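Local coordinates for envelope polyprotein (Puumala orthohantavirus, PDB 5FXU) that is the ectodomain of the hantaviral surface glycoprotein Gn, which probably acts in host-cell entry together with its partner glycoprotein Gc, at residues Ser211-Val216 and Thr222-Gln227. Residues are numbered along the deposited sequence; the frame is centred on the assembly and turned at random.
Sequences SFETLV and TGNGFQ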
ATOM      1  N   SER A 211       2.963  17.957  -0.027  1.00 47.96           N
ATOM      2  CA  SER A 211       1.521  17.997  -0.231  1.00 47.14           C
ATOM      3  C   SER A 211       0.785  17.707   1.049  1.00 48.11           C
ATOM      4  O   SER A 211      -0.148  18.425   1.399  1.00 53.27           O
ATOM      5  CB  SER A 211       1.066  17.021  -1.316  1.00 47.45           C
ATOM      6  OG  SER A 211       1.826  17.175  -2.510  1.00 47.11           O
ATOM      7  N   PHE A 212       1.247  16.719   1.811  1.00 47.13           N
ATOM      8  CA  PHE A 212       0.633  16.420   3.109  1.00 45.86           C
ATOM      9  C   PHE A 212       0.788  17.587   4.079  1.00 47.32           C
ATOM     10  O   PHE A 212      -0.133  17.924   4.817  1.00 46.27           O
ATOM     11  CB  PHE A 212       1.225  15.135   3.738  1.00 44.41           C
ATOM     12  CG  PHE A 212       0.728  13.873   3.118  1.00 42.19           C
ATOM     13  CD1 PHE A 212      -0.556  13.435   3.370  1.00 41.47           C
ATOM     14  CD2 PHE A 212       1.532  13.131   2.268  1.00 41.43           C
ATOM     15  CE1 PHE A 212      -1.030  12.290   2.780  1.00 41.02           C
ATOM     16  CE2 PHE A 212       1.062  11.971   1.681  1.00 41.04           C
ATOM     17  CZ  PHE A 212      -0.221  11.551   1.937  1.00 40.63           C
ATOM     18  N   GLU A 213       1.973  18.179   4.096  1.00 50.64           N
ATOM     19  CA  GLU A 213       2.273  19.291   5.016  1.00 54.44           C
ATOM     20  C   GLU A 213       1.358  20.531   4.763  1.00 57.16           C
ATOM     21  O   GLU A 213       0.801  21.095   5.713  1.00 55.06           O
ATOM     22  CB  GLU A 213       3.776  19.610   4.966  1.00 55.31           C
ATOM     23  CG  GLU A 213       4.604  18.564   5.736  1.00 56.75           C
ATOM     24  CD  GLU A 213       6.103  18.578   5.436  1.00 58.19           C
ATOM     25  OE1 GLU A 213       6.582  19.383   4.606  1.00 58.47           O
ATOM     26  OE2 GLU A 213       6.816  17.767   6.061  1.00 58.60           O
ATOM     27  N   THR A 214       1.152  20.907   3.496  1.00 59.07           N
ATOM     28  CA  THR A 214       0.192  21.997   3.175  1.00 62.15           C
ATOM     29  C   THR A 214      -1.208  21.705   3.726  1.00 65.51           C
ATOM     30  O   THR A 214      -1.885  22.588   4.226  1.00 66.04           O
ATOM     31  CB  THR A 214       0.042  22.327   1.680  1.00 62.44           C
ATOM     32  OG1 THR A 214      -0.537  21.212   0.981  1.00 62.56           O
ATOM     33  CG2 THR A 214       1.376  22.743   1.069  1.00 62.68           C
ATOM     34  N   LEU A 215      -1.628  20.454   3.652  1.00 68.36           N
ATOM     35  CA  LEU A 215      -2.954  20.085   4.124  1.00 72.29           C
ATOM     36  C   LEU A 215      -3.109  20.118   5.657  1.00 74.37           C
ATOM     37  O   LEU A 215      -4.166  20.489   6.158  1.00 74.51           O
ATOM     38  CB  LEU A 215      -3.297  18.701   3.564  1.00 75.37           C
ATOM     39  CG  LEU A 215      -4.691  18.132   3.795  1.00 78.45           C
ATOM     40  CD1 LEU A 215      -5.783  19.023   3.218  1.00 81.36           C
ATOM     41  CD2 LEU A 215      -4.742  16.750   3.169  1.00 78.16           C
ATOM     42  N   VAL A 216      -2.071  19.715   6.390  1.00 78.67           N
ATOM     43  CA  VAL A 216      -2.148  19.536   7.869  1.00 83.39           C
ATOM     44  C   VAL A 216      -1.117  20.314   8.732  1.00 86.14           C
ATOM     45  O   VAL A 216      -0.972  20.022   9.921  1.00 86.64           O
ATOM     46  CB  VAL A 216      -2.184  18.000   8.215  1.00 84.88           C
ATOM     47  CG1 VAL A 216      -2.046  17.674   9.706  1.00 85.81           C
ATOM     48  CG2 VAL A 216      -3.498  17.398   7.723  1.00 85.82           C
ATOM     49  N   THR A 222      11.518  22.107   7.062  1.00 87.68           N
ATOM     50  CA  THR A 222      12.692  22.449   6.253  1.00 90.64           C
ATOM     51  C   THR A 222      12.959  21.384   5.161  1.00 84.21           C
ATOM     52  O   THR A 222      12.959  21.695   3.958  1.00 87.28           O
ATOM     53  CB  THR A 222      13.956  22.717   7.130  1.00 95.81           C
ATOM     54  OG1 THR A 222      14.335  21.527   7.844  1.00 99.26           O
ATOM     55  CG2 THR A 222      13.723  23.885   8.143  1.00 96.44           C
ATOM     56  N   GLY A 223      13.141  20.137   5.595  1.00 78.42           N
ATOM     57  CA  GLY A 223      13.658  19.050   4.750  1.00 76.78           C
ATOM     58  C   GLY A 223      12.867  17.748   4.589  1.00 75.70           C
ATOM     59  O   GLY A 223      13.251  16.701   5.129  1.00 80.24           O
ATOM     60  N   ASN A 224      11.770  17.808   3.832  1.00 72.01           N
ATOM     61  CA  ASN A 224      11.024  16.613   3.395  1.00 65.52           C
ATOM     62  C   ASN A 224      11.015  16.416   1.865  1.00 60.59           C
ATOM     63  O   ASN A 224      10.067  16.719   1.122  1.00 60.39           O
ATOM     64  CB  ASN A 224       9.679  16.564   4.085  1.00 65.15           C
ATOM     65  CG  ASN A 224       9.823  16.268   5.598  1.00 65.27           C
ATOM     66  OD1 ASN A 224      10.403  15.253   5.950  1.00 61.82           O
ATOM     67  ND2 ASN A 224       9.342  17.149   6.480  1.00 65.50           N
ATOM     68  N   GLY A 225      12.135  15.844   1.440  1.00 55.88           N
ATOM     69  CA  GLY A 225      12.516  15.748   0.067  1.00 52.85           C
ATOM     70  C   GLY A 225      12.125  14.501  -0.708  1.00 50.32           C
ATOM     71  O   GLY A 225      12.408  14.449  -1.891  1.00 52.81           O
ATOM     72  N   PHE A 226      11.492  13.496  -0.093  1.00 45.20           N
ATOM     73  CA  PHE A 226      11.076  12.307  -0.850  1.00 41.02           C
ATOM     74  C   PHE A 226      10.282  12.648  -2.139  1.00 41.17           C
ATOM     75  O   PHE A 226       9.426  13.519  -2.138  1.00 39.78           O
ATOM     76  CB  PHE A 226      10.277  11.340  -0.004  1.00 39.02           C
ATOM     77  CG  PHE A 226       9.726  10.185  -0.809  1.00 36.98           C
ATOM     78  CD1 PHE A 226      10.541   9.143  -1.208  1.00 36.26           C
ATOM     79  CD2 PHE A 226       8.399  10.191  -1.233  1.00 35.21           C
ATOM     80  CE1 PHE A 226      10.042   8.109  -1.990  1.00 35.26           C
ATOM     81  CE2 PHE A 226       7.903   9.161  -1.994  1.00 34.69           C
ATOM     82  CZ  PHE A 226       8.726   8.118  -2.377  1.00 34.95           C
ATOM     83  N   GLN A 227      10.635  11.993  -3.240  1.00 40.50           N
ATOM     84  CA  GLN A 227       9.990  12.224  -4.519  1.00 41.24           C
ATOM     85  C   GLN A 227       9.275  10.975  -4.977  1.00 40.12           C
ATOM     86  O   GLN A 227       9.877   9.910  -5.148  1.00 39.22           O
ATOM     87  CB  GLN A 227      10.982  12.725  -5.578  1.00 42.59           C
ATOM     88  CG  GLN A 227      11.260  14.220  -5.444  1.00 43.43           C
ATOM     89  CD  GLN A 227      12.093  14.798  -6.567  1.00 44.18           C
ATOM     90  OE1 GLN A 227      11.615  14.989  -7.685  1.00 43.67           O
ATOM     91  NE2 GLN A 227      13.347  15.091  -6.267  1.00 45.68           N
TER
HETATM   92  O   HOH W   1       9.302  19.735   3.661  1.00 66.70           O
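A helix-to-loop contact in the Gn head joins E213, on helix 208-216, to N224, in the loop that leads on to strand 228-234. The backbones stay well apart, with 9.3 Å between the CA atoms of E213 and N224, and a long glutamate and a short asparagine side chain span the distance. E213 reaches out from the helix with CG anti to its carbonyl carbon (chi1 -76°) and the side chain extended beyond CG, which carries the carboxylate to the loop. There OE2 of E213 comes within 2.6 Å of ND2 of N224. The two side chains cross at about a right angle, and the carboxylate and amide planes are turned 63° apart, steeply inclined rather than stacked. The other carboxylate oxygen works through water: a water donates to OE1 of E213 at 2.9 Å and weakly accepts from the backbone N of N224 at 3.1 Å. A glutamate suits this place because its extended chain carries two acceptor oxygens across the gap to the loop, where they serve separate partners; OE2 also forms a salt bridge with K339, whose positive charge probably favours the ionised carboxylate. Asparagine suits the loop because its short amide offers both a donor and an acceptor: ND2 gives a hydrogen bond to the carbonyl O of C336, and OD1 pairs with OG1 of T314. Because a carbonyl oxygen can only accept, the bond to C336 sets which way round the amide lies, and with the bond to T314 it satisfies both buried ends. Nearby, C336 is disulfide-bonded to C221, which lies between the two segments and touches the side chain of E213. The arrangement is a buried polar network, partly water-mediated, that ties a helix to the loop following it beside a disulfide in the Gn head.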